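Local structure of L-ornithine N(5)-monooxygenase (Pseudomonas aeruginosa, 3S5W) at residues A[158-166]-A[406-414]. The protein uses FAD, NADPH and molecular oxygen to hydroxylate the side-chain nitrogen of L-ornithine, the first step in making the siderophore pyoverdin. Residues are numbered along the deposited sequence; the frame is centred on the assembly and turned at random.
Sequences SAGQVEALR and ERCKVAIYA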
ATOM      1  N   SER A 158      -5.011  35.483   1.334  1.00 57.91           N
ATOM      2  CA  SER A 158      -5.481  36.610   2.153  1.00 58.81           C
ATOM      3  C   SER A 158      -4.317  37.583   2.385  1.00 58.84           C
ATOM      4  O   SER A 158      -3.479  37.358   3.268  1.00 59.24           O
ATOM      5  CB  SER A 158      -6.087  36.111   3.481  1.00 59.15           C
ATOM      6  OG  SER A 158      -6.416  37.181   4.363  1.00 60.18           O
ATOM      7  N   ALA A 159      -4.273  38.647   1.575  1.00 58.73           N
ATOM      8  CA  ALA A 159      -3.163  39.616   1.547  1.00 58.31           C
ATOM      9  C   ALA A 159      -1.849  39.034   0.994  1.00 58.02           C
ATOM     10  O   ALA A 159      -0.770  39.305   1.526  1.00 58.10           O
ATOM     11  CB  ALA A 159      -2.949  40.280   2.942  1.00 58.28           C
ATOM     12  N   GLY A 160      -1.941  38.243  -0.079  1.00 57.36           N
ATOM     13  CA  GLY A 160      -0.754  37.651  -0.721  1.00 56.76           C
ATOM     14  C   GLY A 160      -0.216  36.380  -0.056  1.00 56.48           C
ATOM     15  O   GLY A 160       0.670  35.722  -0.608  1.00 56.27           O
ATOM     16  N   GLN A 161      -0.747  36.045   1.127  1.00 55.75           N
ATOM     17  CA  GLN A 161      -0.309  34.865   1.901  1.00 55.06           C
ATOM     18  C   GLN A 161      -1.351  33.721   1.896  1.00 53.85           C
ATOM     19  O   GLN A 161      -2.554  33.965   2.006  1.00 53.61           O
ATOM     20  CB  GLN A 161       0.028  35.249   3.355  1.00 55.41           C
ATOM     21  CG  GLN A 161       0.758  36.596   3.561  1.00 56.68           C
ATOM     22  CD  GLN A 161       2.274  36.504   3.483  1.00 59.09           C
ATOM     23  OE1 GLN A 161       2.846  36.105   2.459  1.00 59.42           O
ATOM     24  NE2 GLN A 161       2.939  36.898   4.569  1.00 59.37           N
ATOM     25  N   VAL A 162      -0.873  32.479   1.776  1.00 52.47           N
ATOM     26  CA  VAL A 162      -1.732  31.295   1.880  1.00 50.87           C
ATOM     27  C   VAL A 162      -2.036  31.018   3.356  1.00 50.15           C
ATOM     28  O   VAL A 162      -1.213  30.437   4.062  1.00 50.39           O
ATOM     29  CB  VAL A 162      -1.075  30.050   1.217  1.00 50.88           C
ATOM     30  CG1 VAL A 162      -2.034  28.870   1.222  1.00 49.79           C
ATOM     31  CG2 VAL A 162      -0.641  30.362  -0.207  1.00 50.49           C
ATOM     32  N   GLU A 163      -3.208  31.444   3.816  1.00 49.03           N
ATOM     33  CA  GLU A 163      -3.585  31.327   5.225  1.00 48.48           C
ATOM     34  C   GLU A 163      -4.392  30.070   5.517  1.00 46.42           C
ATOM     35  O   GLU A 163      -4.578  29.702   6.666  1.00 46.08           O
ATOM     36  CB  GLU A 163      -4.410  32.543   5.683  1.00 49.29           C
ATOM     37  CG  GLU A 163      -3.747  33.918   5.490  1.00 53.76           C
ATOM     38  CD  GLU A 163      -2.533  34.162   6.385  1.00 57.54           C
ATOM     39  OE1 GLU A 163      -2.238  33.334   7.277  1.00 59.16           O
ATOM     40  OE2 GLU A 163      -1.865  35.199   6.180  1.00 59.72           O
ATOM     41  N   ALA A 164      -4.921  29.450   4.470  1.00 44.70           N
ATOM     42  CA  ALA A 164      -5.729  28.246   4.616  1.00 42.56           C
ATOM     43  C   ALA A 164      -5.791  27.512   3.281  1.00 41.27           C
ATOM     44  O   ALA A 164      -5.351  28.030   2.249  1.00 41.49           O
ATOM     45  CB  ALA A 164      -7.132  28.582   5.151  1.00 42.18           C
ATOM     46  N   LEU A 165      -6.308  26.292   3.307  1.00 38.91           N
ATOM     47  CA  LEU A 165      -6.392  25.496   2.108  1.00 37.19           C
ATOM     48  C   LEU A 165      -7.826  25.118   1.881  1.00 35.52           C
ATOM     49  O   LEU A 165      -8.558  24.870   2.829  1.00 34.69           O
ATOM     50  CB  LEU A 165      -5.500  24.234   2.223  1.00 37.19           C
ATOM     51  CG  LEU A 165      -3.984  24.440   2.290  1.00 36.91           C
ATOM     52  CD1 LEU A 165      -3.319  23.147   2.757  1.00 36.22           C
ATOM     53  CD2 LEU A 165      -3.400  24.914   0.944  1.00 35.81           C
ATOM     54  N   ARG A 166      -8.217  25.101   0.615  1.00 35.48           N
ATOM     55  CA  ARG A 166      -9.541  24.657   0.221  1.00 35.53           C
ATOM     56  C   ARG A 166      -9.406  23.211  -0.224  1.00 34.40           C
ATOM     57  O   ARG A 166      -8.620  22.921  -1.129  1.00 33.92           O
ATOM     58  CB  ARG A 166     -10.074  25.494  -0.959  1.00 36.71           C
ATOM     59  CG  ARG A 166     -10.483  26.911  -0.603  1.00 39.49           C
ATOM     60  CD  ARG A 166     -10.506  27.847  -1.865  1.00 43.77           C
ATOM     61  NE  ARG A 166     -11.263  27.269  -2.981  1.00 45.53           N
ATOM     62  CZ  ARG A 166     -12.587  27.325  -3.111  1.00 48.00           C
ATOM     63  NH1 ARG A 166     -13.316  27.950  -2.200  1.00 50.15           N
ATOM     64  NH2 ARG A 166     -13.187  26.758  -4.155  1.00 47.80           N
ATOM     65  N   GLU A 406       8.082  31.108   1.782  1.00 55.25           N
ATOM     66  CA  GLU A 406       7.542  31.879   2.928  1.00 55.97           C
ATOM     67  C   GLU A 406       6.088  32.390   2.801  1.00 55.62           C
ATOM     68  O   GLU A 406       5.446  32.638   3.823  1.00 56.07           O
ATOM     69  CB  GLU A 406       8.506  33.013   3.362  1.00 56.20           C
ATOM     70  CG  GLU A 406       9.730  32.521   4.162  1.00 58.58           C
ATOM     71  CD  GLU A 406      10.432  33.631   4.975  1.00 62.19           C
ATOM     72  OE1 GLU A 406      10.418  33.561   6.229  1.00 63.28           O
ATOM     73  OE2 GLU A 406      10.996  34.572   4.373  1.00 62.52           O
ATOM     74  N   ARG A 407       5.564  32.523   1.576  1.00 55.39           N
ATOM     75  CA  ARG A 407       4.148  32.923   1.355  1.00 55.02           C
ATOM     76  C   ARG A 407       3.130  31.887   1.880  1.00 54.49           C
ATOM     77  O   ARG A 407       2.000  32.227   2.254  1.00 54.57           O
ATOM     78  CB  ARG A 407       3.862  33.169  -0.132  1.00 55.28           C
ATOM     79  CG  ARG A 407       4.453  34.444  -0.736  1.00 56.21           C
ATOM     80  CD  ARG A 407       4.318  34.405  -2.255  1.00 57.63           C
ATOM     81  NE  ARG A 407       5.182  33.372  -2.831  1.00 58.18           N
ATOM     82  CZ  ARG A 407       5.039  32.817  -4.033  1.00 57.79           C
ATOM     83  NH1 ARG A 407       4.058  33.171  -4.850  1.00 58.35           N
ATOM     84  NH2 ARG A 407       5.897  31.890  -4.419  1.00 58.54           N
ATOM     85  N   CYS A 408       3.532  30.623   1.882  1.00 53.51           N
ATOM     86  CA  CYS A 408       2.666  29.544   2.331  1.00 52.35           C
ATOM     87  C   CYS A 408       2.785  29.408   3.851  1.00 51.35           C
ATOM     88  O   CYS A 408       3.825  29.006   4.369  1.00 51.52           O
ATOM     89  CB  CYS A 408       3.050  28.256   1.604  1.00 52.57           C
ATOM     90  SG  CYS A 408       1.785  26.968   1.529  1.00 52.88           S
ATOM     91  N   LYS A 409       1.717  29.780   4.551  1.00 50.03           N
ATOM     92  CA  LYS A 409       1.674  29.791   6.016  1.00 48.78           C
ATOM     93  C   LYS A 409       1.056  28.501   6.591  1.00 47.20           C
ATOM     94  O   LYS A 409       1.028  28.301   7.814  1.00 46.96           O
ATOM     95  CB  LYS A 409       0.857  30.991   6.511  1.00 49.78           C
ATOM     96  CG  LYS A 409       1.321  32.358   5.979  1.00 51.76           C
ATOM     97  CD  LYS A 409       2.536  32.882   6.741  1.00 55.91           C
ATOM     98  CE  LYS A 409       2.120  33.424   8.113  1.00 58.59           C
ATOM     99  NZ  LYS A 409       3.294  33.830   8.920  1.00 60.70           N
ATOM    100  N   VAL A 410       0.528  27.662   5.706  1.00 44.67           N
ATOM    101  CA  VAL A 410      -0.124  26.414   6.105  1.00 42.24           C
ATOM    102  C   VAL A 410       0.911  25.290   6.084  1.00 40.47           C
ATOM    103  O   VAL A 410       1.915  25.378   5.370  1.00 40.48           O
ATOM    104  CB  VAL A 410      -1.299  26.050   5.174  1.00 42.05           C
ATOM    105  CG1 VAL A 410      -2.415  27.069   5.305  1.00 42.28           C
ATOM    106  CG2 VAL A 410      -0.837  25.948   3.738  1.00 42.57           C
ATOM    107  N   ALA A 411       0.649  24.245   6.865  1.00 38.27           N
ATOM    108  CA  ALA A 411       1.526  23.068   6.923  1.00 35.51           C
ATOM    109  C   ALA A 411       0.880  21.947   6.112  1.00 33.22           C
ATOM    110  O   ALA A 411      -0.310  21.665   6.285  1.00 32.44           O
ATOM    111  CB  ALA A 411       1.744  22.647   8.383  1.00 35.24           C
ATOM    112  N   ILE A 412       1.654  21.345   5.207  1.00 30.82           N
ATOM    113  CA  ILE A 412       1.215  20.184   4.433  1.00 28.90           C
ATOM    114  C   ILE A 412       2.169  19.004   4.713  1.00 28.13           C
ATOM    115  O   ILE A 412       3.379  19.129   4.546  1.00 26.99           O
ATOM    116  CB  ILE A 412       1.207  20.482   2.926  1.00 29.84           C
ATOM    117  CG1 ILE A 412       0.356  21.758   2.647  1.00 30.20           C
ATOM    118  CG2 ILE A 412       0.710  19.249   2.133  1.00 28.15           C
ATOM    119  CD1 ILE A 412       0.613  22.381   1.318  1.00 33.61           C
ATOM    120  N   TYR A 413       1.603  17.887   5.155  1.00 27.51           N
ATOM    121  CA  TYR A 413       2.393  16.677   5.439  1.00 26.52           C
ATOM    122  C   TYR A 413       1.998  15.590   4.438  1.00 27.03           C
ATOM    123  O   TYR A 413       0.883  15.596   3.910  1.00 25.40           O
ATOM    124  CB  TYR A 413       2.115  16.208   6.869  1.00 26.54           C
ATOM    125  CG  TYR A 413       2.475  17.205   7.940  1.00 27.85           C
ATOM    126  CD1 TYR A 413       1.581  18.214   8.323  1.00 29.22           C
ATOM    127  CD2 TYR A 413       3.699  17.135   8.599  1.00 29.41           C
ATOM    128  CE1 TYR A 413       1.914  19.136   9.330  1.00 29.99           C
ATOM    129  CE2 TYR A 413       4.027  18.043   9.613  1.00 29.90           C
ATOM    130  CZ  TYR A 413       3.119  19.048   9.966  1.00 30.73           C
ATOM    131  OH  TYR A 413       3.447  19.958  10.960  1.00 32.41           O
ATOM    132  N   ALA A 414       2.914  14.656   4.167  1.00 26.40           N
ATOM    133  CA  ALA A 414       2.608  13.522   3.307  1.00 25.27           C
ATOM    134  C   ALA A 414       3.155  12.246   3.943  1.00 25.12           C
ATOM    135  O   ALA A 414       4.226  12.275   4.497  1.00 24.71           O
ATOM    136  CB  ALA A 414       3.195  13.730   1.927  1.00 26.40           C
TER
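A single parallel beta bridge, V162 with C408, ties strand 161-171, the second of the hairpin with 148-158, to the loop leading into strand 411-414, which pairs in parallel with 183-186 in the same mixed sheet. Two backbone bonds flank C408: V162 N donates a hydrogen bond to R407 O at 2.9 Å, and K409 N donates one to V162 O at 3.0 Å. Beyond the bridge the two segments meet mainly through apolar side chains, V410 foremost. V162 turns CG1 away from its own amide nitrogen (chi1 -175°), and this CG1 lies 4.0 Å from V410 CG2, the two side chains crossing at about a right angle. V410 CG2 also lies against L165, 3.8 Å from its CG, while V410 CG1 sits over the backbone of A164, 3.6 Å from its N. L165 CD1 then meets I412 CG1 at 3.9 Å. On the outer side E163 and K409 run alongside, but E163 OE1 and K409 NZ stay 5.8 Å apart, so any attraction is probably weak. R407 lays its CG near Q161 OE1 and sends its guanidinium to D405 and E389. Hydrogen bonding across the contact is thus confined to one backbone bridge, and buried aliphatic packing continues the join between two strands that do not pair directly.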